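Local coordinates for protein bifunctional dTDP-4-dehydrorhamnose 3,5-epimerase/dTDP-4-dehydrorhamnose reductase (Arabidopsis thaliana, PDB 4QQR) that catalyses the 3,5-epimerization of dTDP-4-dehydro-6-deoxy-alpha-D-glucose and the NADPH-dependent reduction of the product to dTDP-beta-L-rhamnose, at residues S12-Y18 / V59-F65; A34-T38 / I208-K212; A98-R102 / L155-V161. All coordinates share one frame; numbering follows the deposited sequence.

How the contacts relate
Contacts 1 and 2 lie side by side, their centres about 10 Å apart. They are joined where F15 N probably bonds to T38 O at 2.8 Å and where F13 CZ packs on K212 CG at 3.5 Å. Contact 3, centred about 15 Å from contact 1, meets the other face of the sheet: V64 CG2 lies 3.8 Å from C101 SG. Contacts 2 and 3 do not touch, their nearest atoms being about 8 Å apart. The side chains of F65 and I208 come within about 4 and 5 Å of that of Y111, an NADPH-binding residue by similarity, so contacts 1 and 2 probably approach the cofactor site, whereas contact 3 reaches a zinc ion and the second subunit.

Contact 1 (S12-Y18 / V59-F65); sequences SFNFLIY and VKPSHVF
F15, L16 and I17 pair in parallel with H63, V64 and F65, the two short strands running 23° apart, and L16 is held from both its N and O: L16 N donates to H63 O at 3.0 Å, and L16 O accepts from F65 N. Ahead of this ladder the hydroxyl of S62 takes a backbone role, its OG accepting from N14 N at 2.9 Å. The same OG is bonded to H63 ND1 at 2.7 Å, which helps to hold the imidazole, whose NE2 is weakly bonded to N214. N14 turns its CG anti to the backbone N (chi1 -176°), carrying ND2 to the V59 carbonyl at the end of helix 49-59, a weak bond of 2.8 Å. F15, H63 and F65 share one face of the sheet, and F13 from the preceding loop completes an aromatic cluster. F65 sets CE1 over a face of the F15 ring, 3.4 Å from F15 CD2, while the edge of F15 is turned toward the H63 face in an offset edge-to-face pair with planes at 73°. Exchanging F15 for alanine would probably open a gap beside F65 CE1, which rests on this ring, and leave the H63 ring without one of its two aromatic neighbours. Across the sheet the branched L16 packs among P61, V59 and V64, with CB 3.8 Å from P61 CB and CD1 4.0 Å from V59 CG2. Helices 23-34 and 200-212 cover the aromatic face and helix 49-59 lies against L16; strands 14-18 and 63-66 are neighbours inside the parallel, helix-layered sheet of the Rossmann fold.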
loop_
_atom_site.group_PDB
_atom_site.type_symbol
_atom_site.label_atom_id
_atom_site.label_comp_id
_atom_site.label_asym_id
_atom_site.label_seq_id
_atom_site.Cartn_x
_atom_site.Cartn_y
_atom_site.Cartn_z
ATOM N N SER A 12 -7.554 4.679 -34.914
ATOM C CA SER A 12 -6.356 4.016 -34.391
ATOM C C SER A 12 -6.296 4.138 -32.866
ATOM O O SER A 12 -6.347 3.128 -32.155
ATOM C CB SER A 12 -5.077 4.599 -35.031
ATOM O OG SER A 12 -3.923 3.814 -34.741
ATOM N N PHE A 13 -6.195 5.377 -32.381
ATOM C CA PHE A 13 -6.079 5.660 -30.951
ATOM C C PHE A 13 -7.377 6.181 -30.322
ATOM O O PHE A 13 -8.170 6.853 -30.983
ATOM C CB PHE A 13 -4.942 6.657 -30.703
ATOM C CG PHE A 13 -3.579 6.106 -31.022
ATOM C CD1 PHE A 13 -3.111 4.967 -30.380
ATOM C CD2 PHE A 13 -2.756 6.730 -31.968
ATOM C CE1 PHE A 13 -1.845 4.450 -30.670
ATOM C CE2 PHE A 13 -1.492 6.219 -32.269
ATOM C CZ PHE A 13 -1.033 5.077 -31.618
ATOM N N ASN A 14 -7.575 5.880 -29.038
ATOM C CA ASN A 14 -8.777 6.258 -28.306
ATOM C C ASN A 14 -8.460 6.251 -26.832
ATOM O O ASN A 14 -8.319 5.184 -26.238
ATOM C CB ASN A 14 -9.906 5.254 -28.583
ATOM C CG ASN A 14 -11.227 5.647 -27.924
ATOM O OD1 ASN A 14 -11.349 6.721 -27.330
ATOM N ND2 ASN A 14 -12.228 4.778 -28.044
ATOM N N PHE A 15 -8.354 7.423 -26.221
ATOM C CA PHE A 15 -7.848 7.474 -24.848
ATOM C C PHE A 15 -8.933 7.621 -23.816
ATOM O O PHE A 15 -9.819 8.473 -23.946
ATOM C CB PHE A 15 -6.831 8.596 -24.656
ATOM C CG PHE A 15 -5.592 8.456 -25.498
ATOM C CD1 PHE A 15 -5.321 7.284 -26.181
ATOM C CD2 PHE A 15 -4.693 9.501 -25.596
ATOM C CE1 PHE A 15 -4.178 7.158 -26.949
ATOM C CE2 PHE A 15 -3.549 9.381 -26.360
ATOM C CZ PHE A 15 -3.288 8.211 -27.038
ATOM N N LEU A 16 -8.862 6.776 -22.790
ATOM C CA LEU A 16 -9.677 6.956 -21.602
ATOM C C LEU A 16 -8.818 7.712 -20.590
ATOM O O LEU A 16 -7.703 7.299 -20.283
ATOM C CB LEU A 16 -10.155 5.611 -21.044
ATOM C CG LEU A 16 -11.039 5.649 -19.786
ATOM C CD1 LEU A 16 -12.314 6.460 -20.020
ATOM C CD2 LEU A 16 -11.381 4.231 -19.299
ATOM N N ILE A 17 -9.320 8.843 -20.108
ATOM C CA ILE A 17 -8.561 9.671 -19.182
ATOM C C ILE A 17 -9.307 9.829 -17.861
ATOM O O ILE A 17 -10.512 10.061 -17.846
ATOM C CB ILE A 17 -8.258 11.052 -19.797
ATOM C CG1 ILE A 17 -7.465 10.881 -21.102
ATOM C CG2 ILE A 17 -7.502 11.920 -18.806
ATOM C CD1 ILE A 17 -7.321 12.158 -21.931
ATOM N N TYR A 18 -8.594 9.681 -16.751
ATOM C CA TYR A 18 -9.193 9.908 -15.439
ATOM C C TYR A 18 -8.652 11.174 -14.793
ATOM O O TYR A 18 -7.448 11.414 -14.802
ATOM C CB TYR A 18 -9.049 8.673 -14.529
ATOM C CG TYR A 18 -10.025 7.586 -14.921
ATOM C CD1 TYR A 18 -9.666 6.600 -15.835
ATOM C CD2 TYR A 18 -11.325 7.581 -14.425
ATOM C CE1 TYR A 18 -10.566 5.617 -16.220
ATOM C CE2 TYR A 18 -12.235 6.609 -14.810
ATOM C CZ TYR A 18 -11.848 5.627 -15.703
ATOM O OH TYR A 18 -12.741 4.655 -16.085
ATOM N N VAL A 59 -16.294 2.940 -23.643
ATOM C CA VAL A 59 -15.330 3.717 -24.445
ATOM C C VAL A 59 -14.518 2.853 -25.413
ATOM O O VAL A 59 -14.066 3.330 -26.464
ATOM C CB VAL A 59 -14.356 4.503 -23.541
ATOM C CG1 VAL A 59 -13.364 5.336 -24.363
ATOM C CG2 VAL A 59 -15.130 5.399 -22.606
ATOM N N LYS A 60 -14.346 1.583 -25.051
ATOM C CA LYS A 60 -13.481 0.672 -25.791
ATOM C C LYS A 60 -12.132 1.332 -26.102
ATOM O O LYS A 60 -11.724 1.413 -27.271
ATOM C CB LYS A 60 -14.177 0.209 -27.075
ATOM C CG LYS A 60 -15.497 -0.510 -26.844
ATOM C CD LYS A 60 -16.483 -0.256 -27.997
ATOM C CE LYS A 60 -17.933 -0.169 -27.487
ATOM N NZ LYS A 60 -18.830 -1.170 -28.121
ATOM N N PRO A 61 -11.436 1.809 -25.058
ATOM C CA PRO A 61 -10.239 2.637 -25.275
ATOM C C PRO A 61 -9.074 1.815 -25.792
ATOM O O PRO A 61 -9.062 0.607 -25.596
ATOM C CB PRO A 61 -9.906 3.141 -23.868
ATOM C CG PRO A 61 -10.362 2.005 -22.980
ATOM C CD PRO A 61 -11.611 1.457 -23.638
ATOM N N SER A 62 -8.121 2.455 -26.452
ATOM C CA SER A 62 -6.904 1.778 -26.858
ATOM C C SER A 62 -5.849 1.889 -25.751
ATOM O O SER A 62 -4.962 1.025 -25.628
ATOM C CB SER A 62 -6.361 2.373 -28.164
ATOM O OG SER A 62 -5.942 3.712 -27.975
ATOM N N HIS A 63 -5.932 2.971 -24.970
ATOM C CA HIS A 63 -5.014 3.224 -23.852
ATOM C C HIS A 63 -5.779 3.991 -22.770
ATOM O O HIS A 63 -6.838 4.562 -23.046
ATOM C CB HIS A 63 -3.786 4.056 -24.279
ATOM C CG HIS A 63 -3.045 3.525 -25.476
ATOM N ND1 HIS A 63 -3.589 3.494 -26.747
ATOM C CD2 HIS A 63 -1.781 3.050 -25.601
ATOM C CE1 HIS A 63 -2.705 2.993 -27.590
ATOM N NE2 HIS A 63 -1.598 2.718 -26.922
ATOM N N VAL A 64 -5.234 4.014 -21.549
ATOM C CA VAL A 64 -5.886 4.628 -20.383
ATOM C C VAL A 64 -4.904 5.544 -19.657
ATOM O O VAL A 64 -3.743 5.215 -19.515
ATOM C CB VAL A 64 -6.420 3.551 -19.371
ATOM C CG1 VAL A 64 -6.943 4.198 -18.074
ATOM C CG2 VAL A 64 -7.487 2.673 -19.998
ATOM N N PHE A 65 -5.377 6.695 -19.198
ATOM C CA PHE A 65 -4.523 7.666 -18.519
ATOM C C PHE A 65 -5.066 7.961 -17.136
ATOM O O PHE A 65 -6.218 8.350 -16.984
ATOM C CB PHE A 65 -4.447 8.957 -19.326
ATOM C CG PHE A 65 -3.650 8.831 -20.584
ATOM C CD1 PHE A 65 -4.175 8.172 -21.689
ATOM C CD2 PHE A 65 -2.372 9.385 -20.671
ATOM C CE1 PHE A 65 -3.436 8.041 -22.853
ATOM C CE2 PHE A 65 -1.619 9.266 -21.840
ATOM C CZ PHE A 65 -2.154 8.598 -22.934
#

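Contact 2 (A34-T38 / I208-K212)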
loop_
_atom_site.group_PDB
_atom_site.type_symbol
_atom_site.label_atom_id
_atom_site.label_comp_id
_atom_site.label_asym_id
_atom_site.label_seq_id
_atom_site.Cartn_x
_atom_site.Cartn_y
_atom_site.Cartn_z
ATOM N N ALA A 34 -6.225 18.981 -29.663
ATOM C CA ALA A 34 -5.305 19.663 -30.560
ATOM C C ALA A 34 -4.631 18.704 -31.531
ATOM O O ALA A 34 -4.265 19.108 -32.639
ATOM C CB ALA A 34 -4.273 20.452 -29.773
ATOM N N GLN A 35 -4.478 17.442 -31.125
ATOM C CA GLN A 35 -3.818 16.441 -31.980
ATOM C C GLN A 35 -4.804 15.559 -32.742
ATOM O O GLN A 35 -4.392 14.625 -33.433
ATOM C CB GLN A 35 -2.918 15.512 -31.161
ATOM C CG GLN A 35 -1.591 16.076 -30.715
ATOM C CD GLN A 35 -0.692 14.976 -30.144
ATOM O OE1 GLN A 35 -0.590 13.887 -30.716
ATOM N NE2 GLN A 35 -0.061 15.248 -29.003
ATOM N N GLY A 36 -6.098 15.817 -32.587
ATOM C CA GLY A 36 -7.101 15.001 -33.244
ATOM C C GLY A 36 -7.220 13.576 -32.710
ATOM O O GLY A 36 -7.536 12.653 -33.464
ATOM N N ILE A 37 -6.978 13.388 -31.416
ATOM C CA ILE A 37 -7.153 12.076 -30.815
ATOM C C ILE A 37 -8.487 11.970 -30.072
ATOM O O ILE A 37 -8.816 12.799 -29.207
ATOM C CB ILE A 37 -6.018 11.732 -29.822
ATOM C CG1 ILE A 37 -4.648 11.881 -30.484
ATOM C CG2 ILE A 37 -6.208 10.320 -29.236
ATOM C CD1 ILE A 37 -3.499 11.533 -29.557
ATOM N N THR A 38 -9.245 10.936 -30.399
ATOM C CA THR A 38 -10.464 10.653 -29.671
ATOM C C THR A 38 -10.146 10.311 -28.211
ATOM O O THR A 38 -9.393 9.374 -27.929
ATOM C CB THR A 38 -11.215 9.496 -30.330
ATOM O OG1 THR A 38 -11.574 9.879 -31.665
ATOM C CG2 THR A 38 -12.457 9.117 -29.527
ATOM N N ILE A 208 1.910 11.380 -23.993
ATOM C CA ILE A 208 1.010 10.836 -25.019
ATOM C C ILE A 208 1.785 9.843 -25.899
ATOM O O ILE A 208 1.263 8.782 -26.271
ATOM C CB ILE A 208 0.369 11.923 -25.946
ATOM C CG1 ILE A 208 -0.377 13.016 -25.161
ATOM C CG2 ILE A 208 -0.549 11.287 -26.959
ATOM C CD1 ILE A 208 -1.342 12.520 -24.132
ATOM N N GLU A 209 3.035 10.191 -26.209
ATOM C CA GLU A 209 3.881 9.388 -27.103
ATOM C C GLU A 209 4.336 8.079 -26.463
ATOM O O GLU A 209 4.548 7.083 -27.163
ATOM C CB GLU A 209 5.109 10.186 -27.591
ATOM C CG GLU A 209 4.746 11.437 -28.385
ATOM C CD GLU A 209 3.951 11.120 -29.654
ATOM O OE1 GLU A 209 4.279 10.084 -30.302
ATOM O OE2 GLU A 209 3.004 11.894 -29.987
ATOM N N MET A 210 4.490 8.097 -25.136
ATOM C CA MET A 210 4.915 6.912 -24.380
ATOM C C MET A 210 3.835 5.862 -24.447
ATOM O O MET A 210 4.123 4.688 -24.665
ATOM C CB MET A 210 5.229 7.271 -22.931
ATOM C CG MET A 210 6.411 8.233 -22.801
ATOM S SD MET A 210 6.898 8.560 -21.097
ATOM C CE MET A 210 7.802 7.067 -20.709
ATOM N N ALA A 211 2.591 6.312 -24.275
ATOM C CA ALA A 211 1.403 5.494 -24.504
ATOM C C ALA A 211 1.411 4.905 -25.917
ATOM O O ALA A 211 1.282 3.691 -26.087
ATOM C CB ALA A 211 0.143 6.306 -24.277
ATOM N N LYS A 212 1.567 5.758 -26.926
ATOM C CA LYS A 212 1.613 5.283 -28.301
ATOM C C LYS A 212 2.678 4.195 -28.506
ATOM O O LYS A 212 2.479 3.282 -29.298
ATOM C CB LYS A 212 1.821 6.446 -29.270
ATOM C CG LYS A 212 0.582 7.347 -29.484
ATOM C CD LYS A 212 0.947 8.592 -30.296
ATOM C CE LYS A 212 -0.287 9.297 -30.838
ATOM N NZ LYS A 212 -0.032 10.736 -31.246
HETATM O O HOH W 1 2.321 13.882 -28.281
#
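I37 lays its CD1 against CG2 of I208 at 3.9 Å, the two isoleucines sliding past each other in opposite directions. Two branched, wholly apolar chains suit this place, for they meet at the inner side of the contact, where I37 also packs on F15 and C32, and I208 on F15, F65 and L28. The same CD1 meets K212 tip to tip, 3.9 Å from NZ, and K212 CE also lies close to it. The lysine gets there with a chain extended beyond CG, the long arm slanting back from the last turn of helix 200-212 to the level of E209; its methylenes can lie along hydrocarbon, F13 among it, while the ammonium group stays at the polar rim.

That rim is a small network. NZ gives a weak hydrogen bond to Q35 OE1 at 3.2 Å and a weak, salt-bridging one at 3.5 Å to OE2 of E209, the residue one turn earlier on the helix. E209 bends at chi2 (-61°), which folds its carboxylate back toward the glutamine amide. The two flat groups are turned almost alike, their planes 13° apart, and a water joins them: it accepts from Q35 NE2 at 2.8 Å and donates to E209 OE2 at 2.7 Å. Glutamine fits well between such partners, since one end of its amide accepts from the lysine and the other donates to the water. The opposite charges of K212 and E209 probably steady one another here.

Behind Q35, G36 ends helix 23-34 in a Schellman motif; having no side chain, glycine takes the positive phi with little strain. The turn leads into strand 38-41, making this the helix-to-strand joint of a beta-alpha-beta unit of the Rossmann fold, held at the surface to the end of helix 200-212.

Contact 3 (A98-R102 / L155-V161); sequences ADICR and LKNYENV. With ZN (zinc ion), chain D.
A98 presses its CB over one face of the Y158 ring, a CH-pi contact 4.0 Å from the ring centroid and 17° off the normal. The same methyl sits 3.8 Å from L155 CD2 and equally far from V161 CG2, so a small alanine lets the helix lie close to the loop. N160 seals the next turn: its OD1 side of the amide lies along R102 CB at 3.5 Å, while ND2, turned toward the helix, bonds to the L106 carbonyl. D99, buried at the Y158 ring edge, salt-bridges R88 of the second subunit and R49.

Toward solvent the packing gives way to water and zinc. R102 sets CG anti to the backbone N (chi1 -176°) and stays extended to NE, which carries CD past Y158; NE donates to a water at 3.0 Å, which also binds N157 O and E159 N. E159 OE2 binds zinc at 2.5 Å, and E80 of the second subunit supplies another ligand and a salt bridge to R102.

The contact ties helix 80-103 to the turns between helix 143-155 and strand 161-166, with L108 of the adjoining strand 107-113 beneath A98 and V161, and the second subunit alongside.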
loop_
_atom_site.group_PDB
_atom_site.type_symbol
_atom_site.label_atom_id
_atom_site.label_comp_id
_atom_site.label_asym_id
_atom_site.label_seq_id
_atom_site.Cartn_x
_atom_site.Cartn_y
_atom_site.Cartn_z
ATOM N N ALA A 98 -5.391 -0.279 -12.272
ATOM C CA ALA A 98 -4.273 -1.022 -12.863
ATOM C C ALA A 98 -4.652 -2.469 -13.170
ATOM O O ALA A 98 -4.250 -3.029 -14.177
ATOM C CB ALA A 98 -3.083 -0.988 -11.934
ATOM N N ASP A 99 -5.435 -3.051 -12.274
ATOM C CA ASP A 99 -5.833 -4.448 -12.324
ATOM C C ASP A 99 -6.696 -4.723 -13.538
ATOM O O ASP A 99 -6.414 -5.612 -14.341
ATOM C CB ASP A 99 -6.625 -4.780 -11.054
ATOM C CG ASP A 99 -6.776 -6.261 -10.844
ATOM O OD1 ASP A 99 -7.823 -6.816 -11.228
ATOM O OD2 ASP A 99 -5.839 -6.867 -10.290
ATOM N N ILE A 100 -7.766 -3.942 -13.633
ATOM C CA ILE A 100 -8.715 -4.016 -14.726
ATOM C C ILE A 100 -8.027 -3.774 -16.081
ATOM O O ILE A 100 -8.296 -4.484 -17.059
ATOM C CB ILE A 100 -9.881 -3.027 -14.475
ATOM C CG1 ILE A 100 -10.681 -3.456 -13.239
ATOM C CG2 ILE A 100 -10.787 -2.904 -15.696
ATOM C CD1 ILE A 100 -11.708 -2.430 -12.782
ATOM N N CYS A 101 -7.127 -2.792 -16.139
ATOM C CA CYS A 101 -6.381 -2.558 -17.362
ATOM C C CYS A 101 -5.476 -3.760 -17.696
ATOM O O CYS A 101 -5.360 -4.159 -18.858
ATOM C CB CYS A 101 -5.567 -1.264 -17.280
ATOM S SG CYS A 101 -6.541 0.268 -17.185
ATOM N N ARG A 102 -4.847 -4.340 -16.678
ATOM C CA ARG A 102 -3.950 -5.458 -16.902
ATOM C C ARG A 102 -4.717 -6.657 -17.450
ATOM O O ARG A 102 -4.326 -7.237 -18.465
ATOM C CB ARG A 102 -3.218 -5.831 -15.614
ATOM C CG ARG A 102 -2.212 -6.926 -15.819
ATOM C CD ARG A 102 -1.708 -7.454 -14.502
ATOM N NE ARG A 102 -0.981 -8.709 -14.679
ATOM C CZ ARG A 102 -1.535 -9.910 -14.568
ATOM N NH1 ARG A 102 -2.820 -10.025 -14.268
ATOM N NH2 ARG A 102 -0.801 -10.995 -14.749
ATOM N N LEU A 155 2.736 -1.042 -8.002
ATOM C CA LEU A 155 2.515 -0.955 -9.440
ATOM C C LEU A 155 3.622 -1.627 -10.261
ATOM O O LEU A 155 3.416 -1.935 -11.440
ATOM C CB LEU A 155 2.304 0.491 -9.863
ATOM C CG LEU A 155 1.008 1.106 -9.331
ATOM C CD1 LEU A 155 0.876 2.571 -9.737
ATOM C CD2 LEU A 155 -0.191 0.316 -9.808
ATOM N N LYS A 156 4.779 -1.869 -9.637
ATOM C CA LYS A 156 5.879 -2.603 -10.280
ATOM C C LYS A 156 5.433 -4.005 -10.710
ATOM O O LYS A 156 6.033 -4.602 -11.615
ATOM C CB LYS A 156 7.094 -2.763 -9.338
ATOM C CG LYS A 156 8.055 -1.572 -9.213
ATOM C CD LYS A 156 9.253 -1.965 -8.331
ATOM C CE LYS A 156 10.254 -0.835 -8.094
ATOM N NZ LYS A 156 11.453 -0.909 -9.013
ATOM N N ASN A 157 4.406 -4.535 -10.040
ATOM C CA ASN A 157 3.903 -5.874 -10.333
ATOM C C ASN A 157 2.919 -5.911 -11.499
ATOM O O ASN A 157 2.563 -7.002 -11.960
ATOM C CB ASN A 157 3.246 -6.495 -9.101
ATOM C CG ASN A 157 4.177 -6.546 -7.903
ATOM O OD1 ASN A 157 5.182 -7.259 -7.916
ATOM N ND2 ASN A 157 3.833 -5.810 -6.846
ATOM N N TYR A 158 2.473 -4.735 -11.961
ATOM C CA TYR A 158 1.583 -4.645 -13.130
ATOM C C TYR A 158 2.354 -4.248 -14.379
ATOM O O TYR A 158 2.591 -3.077 -14.613
ATOM C CB TYR A 158 0.445 -3.639 -12.912
ATOM C CG TYR A 158 -0.436 -3.963 -11.740
ATOM C CD1 TYR A 158 -1.676 -4.553 -11.920
ATOM C CD2 TYR A 158 -0.014 -3.697 -10.441
ATOM C CE1 TYR A 158 -2.481 -4.864 -10.839
ATOM C CE2 TYR A 158 -0.807 -4.004 -9.354
ATOM C CZ TYR A 158 -2.041 -4.582 -9.557
ATOM O OH TYR A 158 -2.826 -4.888 -8.467
ATOM N N GLU A 159 2.702 -5.229 -15.201
ATOM C CA GLU A 159 3.553 -5.014 -16.367
ATOM C C GLU A 159 2.981 -4.090 -17.427
ATOM O O GLU A 159 3.684 -3.736 -18.380
ATOM C CB GLU A 159 3.878 -6.355 -17.027
ATOM C CG GLU A 159 2.855 -6.761 -18.061
ATOM C CD GLU A 159 2.540 -8.243 -18.036
ATOM O OE1 GLU A 159 3.484 -9.066 -17.979
ATOM O OE2 GLU A 159 1.334 -8.570 -18.072
ATOM N N ASN A 160 1.709 -3.730 -17.290
ATOM C CA ASN A 160 1.034 -2.892 -18.283
ATOM C C ASN A 160 1.032 -1.410 -17.880
ATOM O O ASN A 160 0.614 -0.544 -18.638
ATOM C CB ASN A 160 -0.403 -3.361 -18.421
ATOM C CG ASN A 160 -1.199 -3.100 -17.163
ATOM O OD1 ASN A 160 -0.720 -3.347 -16.047
ATOM N ND2 ASN A 160 -2.401 -2.548 -17.323
ATOM N N VAL A 161 1.480 -1.138 -16.665
ATOM C CA VAL A 161 1.425 0.193 -16.105
ATOM C C VAL A 161 2.732 0.938 -16.345
ATOM O O VAL A 161 3.827 0.376 -16.220
ATOM C CB VAL A 161 1.131 0.125 -14.594
ATOM C CG1 VAL A 161 1.232 1.496 -13.932
ATOM C CG2 VAL A 161 -0.220 -0.465 -14.370
HETATM ZN ZN ZN D . 1.492 -11.059 -17.889
HETATM O O HOH W 2 1.922 -7.804 -14.545
#